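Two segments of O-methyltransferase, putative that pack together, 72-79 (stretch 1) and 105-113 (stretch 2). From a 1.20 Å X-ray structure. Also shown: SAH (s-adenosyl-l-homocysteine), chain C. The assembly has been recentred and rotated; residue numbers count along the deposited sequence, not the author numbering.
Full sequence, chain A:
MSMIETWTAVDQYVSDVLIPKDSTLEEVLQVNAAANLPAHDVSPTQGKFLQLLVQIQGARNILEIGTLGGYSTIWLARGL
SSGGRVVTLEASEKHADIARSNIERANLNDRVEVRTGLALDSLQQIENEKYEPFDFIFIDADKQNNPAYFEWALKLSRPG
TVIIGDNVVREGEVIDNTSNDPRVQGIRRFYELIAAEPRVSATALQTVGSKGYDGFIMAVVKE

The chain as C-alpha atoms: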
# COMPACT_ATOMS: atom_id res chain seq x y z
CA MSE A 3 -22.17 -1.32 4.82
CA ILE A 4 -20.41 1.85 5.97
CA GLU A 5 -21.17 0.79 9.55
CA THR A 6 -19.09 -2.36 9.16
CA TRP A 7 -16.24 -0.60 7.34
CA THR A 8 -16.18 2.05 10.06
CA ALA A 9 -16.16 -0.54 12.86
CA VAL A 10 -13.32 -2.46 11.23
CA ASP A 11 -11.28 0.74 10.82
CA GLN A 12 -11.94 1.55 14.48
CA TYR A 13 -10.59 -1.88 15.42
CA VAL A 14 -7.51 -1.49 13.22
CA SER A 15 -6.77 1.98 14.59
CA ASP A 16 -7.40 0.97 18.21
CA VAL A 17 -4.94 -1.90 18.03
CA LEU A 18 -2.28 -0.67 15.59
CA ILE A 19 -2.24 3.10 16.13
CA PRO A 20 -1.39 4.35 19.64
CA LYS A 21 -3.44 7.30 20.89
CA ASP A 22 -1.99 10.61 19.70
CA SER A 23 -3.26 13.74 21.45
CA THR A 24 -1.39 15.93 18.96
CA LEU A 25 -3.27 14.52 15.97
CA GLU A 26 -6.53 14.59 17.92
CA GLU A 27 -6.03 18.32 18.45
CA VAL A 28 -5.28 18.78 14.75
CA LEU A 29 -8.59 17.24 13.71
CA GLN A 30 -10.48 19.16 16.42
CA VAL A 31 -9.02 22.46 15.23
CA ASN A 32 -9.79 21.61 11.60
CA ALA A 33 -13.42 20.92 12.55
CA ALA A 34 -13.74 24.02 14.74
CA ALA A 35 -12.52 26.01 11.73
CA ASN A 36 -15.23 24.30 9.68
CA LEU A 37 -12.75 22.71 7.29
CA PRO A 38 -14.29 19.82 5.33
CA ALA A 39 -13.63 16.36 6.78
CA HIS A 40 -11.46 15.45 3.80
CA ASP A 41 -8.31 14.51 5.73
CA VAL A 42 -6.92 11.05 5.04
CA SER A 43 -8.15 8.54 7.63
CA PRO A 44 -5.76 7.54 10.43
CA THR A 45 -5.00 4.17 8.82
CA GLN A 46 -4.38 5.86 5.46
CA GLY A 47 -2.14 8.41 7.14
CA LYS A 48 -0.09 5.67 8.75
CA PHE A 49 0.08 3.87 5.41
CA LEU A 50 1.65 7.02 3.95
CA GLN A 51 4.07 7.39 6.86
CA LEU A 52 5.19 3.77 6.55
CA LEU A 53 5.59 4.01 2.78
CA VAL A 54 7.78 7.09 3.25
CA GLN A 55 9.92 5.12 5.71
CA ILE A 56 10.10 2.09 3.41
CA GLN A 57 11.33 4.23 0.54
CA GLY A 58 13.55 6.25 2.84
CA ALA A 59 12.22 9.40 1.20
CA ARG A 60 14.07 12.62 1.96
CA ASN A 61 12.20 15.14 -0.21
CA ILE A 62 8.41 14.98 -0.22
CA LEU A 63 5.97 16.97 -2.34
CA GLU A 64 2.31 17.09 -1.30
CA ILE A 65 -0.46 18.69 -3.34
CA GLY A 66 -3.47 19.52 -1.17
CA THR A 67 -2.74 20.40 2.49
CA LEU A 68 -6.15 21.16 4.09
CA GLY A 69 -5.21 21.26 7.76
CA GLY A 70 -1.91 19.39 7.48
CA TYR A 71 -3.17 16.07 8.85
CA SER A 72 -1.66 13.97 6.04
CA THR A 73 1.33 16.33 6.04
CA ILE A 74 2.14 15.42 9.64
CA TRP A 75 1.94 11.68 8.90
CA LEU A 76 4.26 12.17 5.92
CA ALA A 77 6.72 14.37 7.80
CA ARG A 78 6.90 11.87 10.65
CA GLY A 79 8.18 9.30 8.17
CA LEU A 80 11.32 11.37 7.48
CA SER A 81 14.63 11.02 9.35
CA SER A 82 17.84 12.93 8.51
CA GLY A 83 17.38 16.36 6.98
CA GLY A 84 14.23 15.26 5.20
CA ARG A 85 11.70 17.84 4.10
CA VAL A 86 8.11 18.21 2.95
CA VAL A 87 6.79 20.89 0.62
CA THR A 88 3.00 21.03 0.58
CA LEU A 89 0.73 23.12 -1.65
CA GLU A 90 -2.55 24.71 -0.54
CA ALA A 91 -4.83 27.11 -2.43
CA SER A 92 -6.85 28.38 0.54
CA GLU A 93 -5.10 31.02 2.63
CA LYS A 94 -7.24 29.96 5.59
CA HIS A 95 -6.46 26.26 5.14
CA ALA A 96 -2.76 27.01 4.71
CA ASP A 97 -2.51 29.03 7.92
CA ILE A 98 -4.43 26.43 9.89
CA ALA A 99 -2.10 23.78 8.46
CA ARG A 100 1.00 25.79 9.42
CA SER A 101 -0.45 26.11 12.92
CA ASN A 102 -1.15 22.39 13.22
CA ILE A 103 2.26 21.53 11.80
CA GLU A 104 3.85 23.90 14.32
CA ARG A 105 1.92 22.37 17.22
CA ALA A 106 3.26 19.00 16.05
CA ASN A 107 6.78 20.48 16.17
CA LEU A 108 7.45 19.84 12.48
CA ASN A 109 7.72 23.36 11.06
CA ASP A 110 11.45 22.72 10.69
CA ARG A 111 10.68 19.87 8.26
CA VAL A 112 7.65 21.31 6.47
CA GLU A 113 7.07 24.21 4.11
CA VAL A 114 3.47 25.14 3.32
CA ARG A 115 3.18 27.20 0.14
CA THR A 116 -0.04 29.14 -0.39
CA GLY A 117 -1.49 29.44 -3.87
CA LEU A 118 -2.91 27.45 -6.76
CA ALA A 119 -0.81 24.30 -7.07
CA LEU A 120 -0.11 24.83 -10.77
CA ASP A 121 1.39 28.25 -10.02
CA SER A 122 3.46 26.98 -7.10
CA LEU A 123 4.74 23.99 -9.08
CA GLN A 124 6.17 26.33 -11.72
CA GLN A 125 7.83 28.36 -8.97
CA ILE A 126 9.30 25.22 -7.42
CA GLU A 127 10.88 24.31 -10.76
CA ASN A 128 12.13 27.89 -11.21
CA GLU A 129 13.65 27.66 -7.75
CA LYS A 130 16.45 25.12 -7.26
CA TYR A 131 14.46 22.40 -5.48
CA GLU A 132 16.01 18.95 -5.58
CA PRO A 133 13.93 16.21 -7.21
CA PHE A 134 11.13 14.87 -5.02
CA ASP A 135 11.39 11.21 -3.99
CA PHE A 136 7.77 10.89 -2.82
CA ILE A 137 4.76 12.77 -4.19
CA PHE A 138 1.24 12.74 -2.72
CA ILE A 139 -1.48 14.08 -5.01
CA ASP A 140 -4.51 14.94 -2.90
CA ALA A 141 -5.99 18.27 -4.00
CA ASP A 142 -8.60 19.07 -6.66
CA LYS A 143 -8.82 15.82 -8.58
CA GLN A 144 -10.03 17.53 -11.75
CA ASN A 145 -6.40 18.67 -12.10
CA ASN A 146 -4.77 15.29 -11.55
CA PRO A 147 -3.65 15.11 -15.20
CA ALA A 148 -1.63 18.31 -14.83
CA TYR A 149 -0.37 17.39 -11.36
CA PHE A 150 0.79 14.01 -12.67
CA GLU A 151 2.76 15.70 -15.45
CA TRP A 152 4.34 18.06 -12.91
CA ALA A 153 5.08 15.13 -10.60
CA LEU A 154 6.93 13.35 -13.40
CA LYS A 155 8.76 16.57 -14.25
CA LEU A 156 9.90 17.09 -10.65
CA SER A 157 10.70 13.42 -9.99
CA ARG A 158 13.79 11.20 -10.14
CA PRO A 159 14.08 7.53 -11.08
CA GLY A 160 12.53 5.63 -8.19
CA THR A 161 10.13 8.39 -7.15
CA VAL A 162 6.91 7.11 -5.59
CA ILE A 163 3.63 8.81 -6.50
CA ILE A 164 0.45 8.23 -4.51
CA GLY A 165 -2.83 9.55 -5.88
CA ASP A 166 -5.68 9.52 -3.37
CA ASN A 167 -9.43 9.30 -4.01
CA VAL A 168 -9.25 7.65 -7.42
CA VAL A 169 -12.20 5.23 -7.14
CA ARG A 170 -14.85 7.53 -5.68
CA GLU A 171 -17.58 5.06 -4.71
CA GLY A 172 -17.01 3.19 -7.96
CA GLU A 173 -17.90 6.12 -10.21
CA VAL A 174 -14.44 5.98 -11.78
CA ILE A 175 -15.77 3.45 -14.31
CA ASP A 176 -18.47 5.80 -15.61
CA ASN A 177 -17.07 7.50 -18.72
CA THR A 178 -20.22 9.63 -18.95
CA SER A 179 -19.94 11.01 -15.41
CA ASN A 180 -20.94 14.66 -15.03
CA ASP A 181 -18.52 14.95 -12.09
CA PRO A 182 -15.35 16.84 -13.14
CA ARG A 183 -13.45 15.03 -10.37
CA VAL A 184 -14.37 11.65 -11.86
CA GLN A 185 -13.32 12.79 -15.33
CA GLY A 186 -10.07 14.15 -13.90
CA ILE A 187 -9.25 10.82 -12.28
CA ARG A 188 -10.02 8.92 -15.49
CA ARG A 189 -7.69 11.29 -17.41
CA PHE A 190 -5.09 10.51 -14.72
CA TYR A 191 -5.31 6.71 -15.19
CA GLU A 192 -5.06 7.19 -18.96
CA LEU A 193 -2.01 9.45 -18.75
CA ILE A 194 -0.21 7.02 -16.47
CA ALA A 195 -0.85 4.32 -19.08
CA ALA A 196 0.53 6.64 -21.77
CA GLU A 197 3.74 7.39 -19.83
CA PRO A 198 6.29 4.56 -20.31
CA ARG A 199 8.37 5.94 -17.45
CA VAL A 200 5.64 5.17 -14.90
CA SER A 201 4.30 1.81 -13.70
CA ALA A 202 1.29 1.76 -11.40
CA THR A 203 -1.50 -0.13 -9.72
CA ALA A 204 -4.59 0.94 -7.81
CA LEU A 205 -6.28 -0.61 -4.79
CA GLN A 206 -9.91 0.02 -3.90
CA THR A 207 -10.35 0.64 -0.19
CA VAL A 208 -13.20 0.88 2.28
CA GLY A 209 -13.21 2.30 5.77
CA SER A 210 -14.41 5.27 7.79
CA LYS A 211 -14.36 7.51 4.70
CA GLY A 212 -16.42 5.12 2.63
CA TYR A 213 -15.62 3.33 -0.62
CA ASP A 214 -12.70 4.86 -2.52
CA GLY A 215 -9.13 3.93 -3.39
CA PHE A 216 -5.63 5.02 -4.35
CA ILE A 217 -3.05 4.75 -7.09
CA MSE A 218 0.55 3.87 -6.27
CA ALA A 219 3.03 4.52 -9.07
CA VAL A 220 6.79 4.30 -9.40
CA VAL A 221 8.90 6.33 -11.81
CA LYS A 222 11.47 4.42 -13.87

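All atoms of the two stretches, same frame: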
# COMPACT_ATOMS: atom_id res chain seq x y z
N SER A 72 -2.49 14.90 6.80
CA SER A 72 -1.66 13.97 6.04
C SER A 72 -0.20 14.43 6.07
O SER A 72 0.71 13.61 6.12
CB SER A 72 -2.11 13.90 4.58
OG SER A 72 -2.10 15.19 3.99
N THR A 73 -0.00 15.74 6.04
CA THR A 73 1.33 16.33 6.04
C THR A 73 2.13 15.87 7.26
O THR A 73 3.32 15.57 7.15
CB THR A 73 1.24 17.86 6.06
OG1 THR A 73 0.12 18.28 5.27
CG2 THR A 73 2.51 18.46 5.49
N ILE A 74 1.48 15.85 8.41
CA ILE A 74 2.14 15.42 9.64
C ILE A 74 2.53 13.94 9.56
O ILE A 74 3.64 13.55 9.95
CB ILE A 74 1.23 15.69 10.86
CG1 ILE A 74 1.15 17.20 11.09
CG2 ILE A 74 1.76 14.98 12.09
CD1 ILE A 74 0.05 17.64 12.03
N TRP A 75 1.63 13.10 9.05
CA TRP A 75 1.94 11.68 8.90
C TRP A 75 3.15 11.51 7.98
O TRP A 75 4.05 10.72 8.27
CB TRP A 75 0.76 10.91 8.32
CG TRP A 75 -0.33 10.58 9.29
CD1 TRP A 75 -1.56 11.17 9.38
CD2 TRP A 75 -0.31 9.54 10.28
NE1 TRP A 75 -2.31 10.55 10.36
CE2 TRP A 75 -1.57 9.55 10.93
CE3 TRP A 75 0.64 8.60 10.68
CZ2 TRP A 75 -1.90 8.66 11.95
CZ3 TRP A 75 0.32 7.71 11.71
CH2 TRP A 75 -0.94 7.75 12.33
N LEU A 76 3.16 12.24 6.88
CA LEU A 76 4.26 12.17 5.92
C LEU A 76 5.57 12.65 6.53
O LEU A 76 6.60 11.98 6.42
CB LEU A 76 3.94 13.01 4.68
CG LEU A 76 2.83 12.48 3.76
CD1 LEU A 76 2.41 13.56 2.78
CD2 LEU A 76 3.32 11.25 3.02
N ALA A 77 5.53 13.80 7.19
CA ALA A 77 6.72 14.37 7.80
C ALA A 77 7.30 13.45 8.87
O ALA A 77 8.52 13.36 9.03
CB ALA A 77 6.41 15.73 8.39
N ARG A 78 6.44 12.76 9.60
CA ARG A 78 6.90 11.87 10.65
C ARG A 78 7.60 10.63 10.10
O ARG A 78 8.21 9.86 10.85
CB ARG A 78 5.74 11.48 11.56
CG ARG A 78 5.32 12.60 12.48
CD ARG A 78 4.13 12.21 13.32
NE ARG A 78 3.89 13.18 14.38
CZ ARG A 78 2.88 13.11 15.24
NH1 ARG A 78 2.02 12.11 15.18
NH2 ARG A 78 2.74 14.04 16.18
N GLY A 79 7.52 10.44 8.78
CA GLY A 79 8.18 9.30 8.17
C GLY A 79 9.61 9.63 7.76
O GLY A 79 10.38 8.74 7.38
N ARG A 105 2.29 22.99 15.96
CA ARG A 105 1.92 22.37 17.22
C ARG A 105 2.48 20.95 17.29
O ARG A 105 2.71 20.42 18.38
CB ARG A 105 0.39 22.34 17.38
CG ARG A 105 -0.06 22.43 18.84
CD ARG A 105 -1.58 22.52 18.99
NE ARG A 105 -2.18 23.51 18.10
CZ ARG A 105 -2.74 23.20 16.93
NH1 ARG A 105 -2.79 21.94 16.52
NH2 ARG A 105 -3.24 24.16 16.16
N ALA A 106 2.71 20.34 16.13
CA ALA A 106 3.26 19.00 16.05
C ALA A 106 4.79 19.05 16.03
O ALA A 106 5.45 18.02 15.89
CB ALA A 106 2.73 18.29 14.81
N ASN A 107 5.33 20.26 16.16
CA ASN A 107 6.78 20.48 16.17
C ASN A 107 7.46 19.96 14.91
O ASN A 107 8.49 19.28 14.99
CB ASN A 107 7.41 19.83 17.40
CG ASN A 107 6.94 20.45 18.70
OD1 ASN A 107 7.02 21.66 18.88
ND2 ASN A 107 6.44 19.62 19.60
N LEU A 108 6.90 20.28 13.75
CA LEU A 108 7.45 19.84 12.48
C LEU A 108 7.69 20.97 11.49
O LEU A 108 8.02 20.73 10.33
CB LEU A 108 6.52 18.80 11.85
CG LEU A 108 6.43 17.46 12.58
CD1 LEU A 108 5.21 16.69 12.10
CD2 LEU A 108 7.71 16.66 12.35
N ASN A 109 7.52 22.21 11.94
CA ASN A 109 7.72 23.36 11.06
C ASN A 109 9.13 23.40 10.49
O ASN A 109 9.37 24.01 9.45
CB ASN A 109 7.42 24.65 11.81
CG ASN A 109 8.10 24.72 13.15
OD1 ASN A 109 7.75 23.98 14.07
ND2 ASN A 109 9.10 25.59 13.26
N ASP A 110 10.07 22.75 11.16
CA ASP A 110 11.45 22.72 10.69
C ASP A 110 11.61 21.76 9.51
O ASP A 110 12.58 21.85 8.76
CB ASP A 110 12.39 22.30 11.83
CG ASP A 110 12.28 20.83 12.17
OD1 ASP A 110 11.14 20.32 12.27
OD2 ASP A 110 13.33 20.17 12.35
N ARG A 111 10.65 20.85 9.35
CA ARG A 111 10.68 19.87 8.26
C ARG A 111 9.65 20.15 7.17
O ARG A 111 9.72 19.56 6.09
CB ARG A 111 10.38 18.46 8.79
CG ARG A 111 11.44 17.81 9.64
CD ARG A 111 11.00 16.38 9.94
NE ARG A 111 11.95 15.66 10.78
CZ ARG A 111 11.78 14.41 11.20
NH1 ARG A 111 10.69 13.73 10.86
NH2 ARG A 111 12.70 13.84 11.97
N VAL A 112 8.70 21.04 7.44
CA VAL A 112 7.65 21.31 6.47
C VAL A 112 7.49 22.75 6.02
O VAL A 112 7.53 23.68 6.83
CB VAL A 112 6.28 20.86 7.03
CG1 VAL A 112 5.21 21.01 5.96
CG2 VAL A 112 6.36 19.42 7.52
N GLU A 113 7.29 22.91 4.72
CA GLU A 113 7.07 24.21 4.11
C GLU A 113 5.70 24.17 3.46
O GLU A 113 5.44 23.33 2.60
CB GLU A 113 8.13 24.51 3.04
CG GLU A 113 7.79 25.72 2.17
CD GLU A 113 8.89 26.07 1.19
OE1 GLU A 113 9.35 25.17 0.46
OE2 GLU A 113 9.30 27.25 1.16
N SAH C . -4.34 15.55 1.97
CA SAH C . -4.94 16.38 3.08
CB SAH C . -6.28 16.90 2.67
CG SAH C . -6.35 17.81 1.47
SD SAH C . -8.12 18.06 1.01
C SAH C . -5.14 15.44 4.31
O SAH C . -4.88 14.24 4.19
OXT SAH C . -5.58 15.98 5.39
C5' SAH C . -7.90 18.82 -0.55
C4' SAH C . -7.19 20.25 -0.42
O4' SAH C . -7.11 20.65 -1.78
C3' SAH C . -8.01 21.36 0.23
O3' SAH C . -7.35 21.92 1.37
C2' SAH C . -8.22 22.38 -0.95
O2' SAH C . -8.34 23.73 -0.51
C1' SAH C . -7.00 22.11 -1.82
N9 SAH C . -7.05 22.52 -3.09
C8 SAH C . -8.06 22.56 -4.03
N7 SAH C . -7.73 23.04 -5.19
C5 SAH C . -6.35 23.36 -5.04
C6 SAH C . -5.41 23.93 -5.98
N6 SAH C . -5.72 24.27 -7.24
N1 SAH C . -4.14 24.11 -5.48
C2 SAH C . -3.78 23.78 -4.21
N3 SAH C . -4.66 23.24 -3.29
C4 SAH C . -5.92 23.06 -3.77
O HOH W 1 5.53 15.36 15.40

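The packing of residues 72-79 against 105-113 is a small, mainly apolar contact between one side of a helix and an irregular connecting segment, fastened at its edges by an arginine-to-carbonyl hydrogen bond and a water bridge. It illustrates a general principle: aliphatic groups pack between the backbones, while long polar side chains lie along the margin and satisfy main-chain oxygens.

Helical spacing sets the pattern. Thr73 and Ile74 are neighbors, and Ala77 follows them by four and three positions, so all three lie on one side of the helix, whereas Trp75 points away from the second stretch. At the center is Ala77, whose CB meets Leu108 CD1 at 4.0 Å and Val112 CG2 at 3.8 Å. Its side chain is a single methyl, and here Ala77 CA and Arg111 CA lie 6.8 Å apart. Beside it, Ile74 meets both apolar side chains: its CD1 lies 3.9 Å from Ala106 CB, and its CG2 lies 3.9 Å from Leu108 CD1. One turn before Ala77, Thr73 serves two environments, with CG2 3.7 Å from Val112 CG1 while its hydroxyl is hydrogen-bonded elsewhere in the structure.

The second stretch reaches this surface through a change of direction. Asn107, with positive phi, ends the preceding helix in a Schellman motif and stays out of reach of the contact, while Ala106 before it and Leu108 after it both point toward the first stretch. A further turn, held by a hydrogen bond from Arg111 N to Leu108 O (2.8 Å), carries exposed Asn109 and Asp110 clear of the interface and returns the chain at Arg111 and Val112. Where the strand begins, Val112 points toward the helix and Glu113 away, the alternation expected of extended chain.

The two arginines complete the edges. Arg111 extends with chi2 and chi3 both t, and its NH1 donates a hydrogen bond to Ala77 O at 2.9 Å. That oxygen lies near the guanidinium plane, where the N-H groups point, although the 132° angle at the hydrogen is some way from linear. Arg78 starts away from the second stretch, but its extended side chain brings its end nearer. Its CG packs 4.1 Å from Leu108 CD1, and its NE donates to a water at 2.9 Å; this water in turn donates to Ala106 O at 2.7 Å. Aliphatic length and a polar end thus suit arginine to a margin between apolar packing and solvent. In all, the contact buries 340 Å², counting both sides.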